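Side-chain contact in rubber oxygenase (Streptomyces sp., PDB 5O1L), which cleaves the double bonds of poly(cis-1,4-isoprene) rubber oxidatively with molecular oxygen, using a non-covalently bound b-type heme: residues M239-M242 and K243-V247. Residues are numbered along the deposited sequence; the frame is centred on the assembly and turned at random. Where two conformers were deposited one is given.
Sequences MRKM and KQWGV
Folded at chi2 (-51°) and chi3 (-57°), the Lys241 chain curls round to run alongside that of Gln244, which stays extended with CG anti to its own backbone N (chi1 -174°). This puts the ammonium beside the amide oxygen: in one of the two conformers of Gln244, Lys241 NZ donates to Gln244 OE1 over 2.7 Å, approaching from above the amide carbonyl plane. A water takes a second bond from Lys241 NZ at 2.7 Å and also accepts from Trp245 NE1 at 3.0 Å, lying in the plane of the indole at its edge. Over one indole face sits Lys241 O, 3.3 Å from Trp245 CG, while also accepting from Trp245 N. Helix 224-244 finishes here in a Schellman motif: Val247 N reaches back to Met242 O (3.0 Å) and Gly246, with positive phi, to Lys243 O. Beside this turn, Met242 CB packs against Val247 CB at 4.0 Å. Beyond the two segments, Trp245 meets Trp355 edge-to-face, and Lys241 NZ also bonds Thr330 O. With an alanine in place of Lys241, Gln244 OE1 would probably lose its ammonium partner and the water its bridge from Trp245 NE1. At least three uncharged acceptors grip the buried ammonium, their dipoles probably helping to stabilise its charge.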
loop_
_atom_site.group_PDB
_atom_site.type_symbol
_atom_site.label_atom_id
_atom_site.label_comp_id
_atom_site.label_asym_id
_atom_site.label_seq_id
_atom_site.Cartn_x
_atom_site.Cartn_y
_atom_site.Cartn_z
ATOM N N MET A 239 7.579 -4.663 -7.803
ATOM C CA MET A 239 8.431 -4.662 -9.015
ATOM C C MET A 239 9.532 -5.674 -8.860
ATOM O O MET A 239 9.838 -6.411 -9.844
ATOM C CB MET A 239 8.953 -3.258 -9.318
ATOM C CG MET A 239 9.766 -3.190 -10.568
ATOM S SD MET A 239 8.875 -3.758 -12.055
ATOM C CE MET A 239 7.545 -2.552 -12.162
ATOM N N ARG A 240 10.189 -5.718 -7.710
ATOM C CA ARG A 240 11.262 -6.690 -7.514
ATOM C C ARG A 240 10.772 -8.095 -7.715
ATOM O O ARG A 240 11.432 -8.921 -8.420
ATOM C CB ARG A 240 11.935 -6.557 -6.172
ATOM C CG ARG A 240 13.010 -7.598 -5.886
ATOM C CD ARG A 240 13.676 -7.363 -4.522
ATOM N NE ARG A 240 12.804 -7.488 -3.330
ATOM C CZ ARG A 240 12.436 -8.599 -2.703
ATOM N NH1 ARG A 240 12.785 -9.821 -3.105
ATOM N NH2 ARG A 240 11.658 -8.492 -1.642
ATOM N N LYS A 241 9.673 -8.432 -7.130
ATOM C CA LYS A 241 9.175 -9.814 -7.240
ATOM C C LYS A 241 8.717 -10.127 -8.646
ATOM O O LYS A 241 9.019 -11.263 -9.153
ATOM C CB LYS A 241 8.035 -10.034 -6.284
ATOM C CG LYS A 241 8.392 -10.009 -4.842
ATOM C CD LYS A 241 9.555 -10.902 -4.430
ATOM C CE LYS A 241 9.318 -12.368 -4.799
ATOM N NZ LYS A 241 10.429 -13.190 -4.235
ATOM N N MET A 242 8.072 -9.223 -9.363
ATOM C CA MET A 242 7.631 -9.522 -10.722
ATOM C C MET A 242 8.852 -9.844 -11.566
ATOM O O MET A 242 8.843 -10.808 -12.383
ATOM C CB MET A 242 6.828 -8.394 -11.343
ATOM C CG MET A 242 5.461 -8.401 -10.720
ATOM S SD MET A 242 4.321 -7.367 -11.656
ATOM C CE MET A 242 5.162 -5.964 -11.583
ATOM N N LYS A 243 9.908 -9.054 -11.441
ATOM C CA LYS A 243 11.101 -9.249 -12.254
ATOM C C LYS A 243 11.699 -10.571 -11.866
ATOM O O LYS A 243 12.103 -11.338 -12.801
ATOM C CB LYS A 243 12.081 -8.073 -12.164
ATOM C CG LYS A 243 11.536 -6.861 -12.867
ATOM C CD LYS A 243 12.380 -5.617 -12.698
ATOM C CE LYS A 243 12.146 -4.632 -13.805
ATOM N NZ LYS A 243 13.007 -3.437 -13.555
ATOM N N GLN A 244 11.786 -10.900 -10.581
ATOM C CA GLN A 244 12.413 -12.156 -10.138
ATOM C C GLN A 244 11.672 -13.349 -10.721
ATOM O O GLN A 244 12.290 -14.354 -11.106
ATOM C CB GLN A 244 12.429 -12.285 -8.620
ATOM C CG GLN A 244 13.193 -13.483 -8.078
ATOM C CD GLN A 244 13.019 -13.648 -6.567
ATOM O OE1 GLN A 244 12.467 -12.770 -5.878
ATOM N NE2 GLN A 244 13.415 -14.801 -6.047
ATOM N N TRP A 245 10.356 -13.281 -10.797
ATOM C CA TRP A 245 9.510 -14.363 -11.333
ATOM C C TRP A 245 9.546 -14.492 -12.819
ATOM O O TRP A 245 8.960 -15.468 -13.334
ATOM C CB TRP A 245 8.048 -14.135 -10.897
ATOM C CG TRP A 245 7.749 -14.334 -9.456
ATOM C CD1 TRP A 245 8.541 -14.877 -8.518
ATOM C CD2 TRP A 245 6.533 -14.036 -8.822
ATOM N NE1 TRP A 245 7.893 -14.895 -7.330
ATOM C CE2 TRP A 245 6.644 -14.406 -7.484
ATOM C CE3 TRP A 245 5.333 -13.467 -9.250
ATOM C CZ2 TRP A 245 5.564 -14.235 -6.573
ATOM C CZ3 TRP A 245 4.290 -13.301 -8.361
ATOM C CH2 TRP A 245 4.419 -13.717 -7.046
ATOM N N GLY A 246 10.155 -13.582 -13.530
ATOM C CA GLY A 246 10.174 -13.582 -14.975
ATOM C C GLY A 246 8.959 -13.045 -15.628
ATOM O O GLY A 246 8.710 -13.233 -16.813
ATOM N N VAL A 247 8.184 -12.261 -14.907
ATOM C CA VAL A 247 7.176 -11.511 -15.587
ATOM C C VAL A 247 7.859 -10.574 -16.606
ATOM O O VAL A 247 8.928 -9.977 -16.256
ATOM C CB VAL A 247 6.318 -10.703 -14.555
ATOM C CG1 VAL A 247 5.324 -9.795 -15.264
ATOM C CG2 VAL A 247 5.689 -11.633 -13.553
HETATM O O HOH W 1 9.666 -15.667 -5.051
#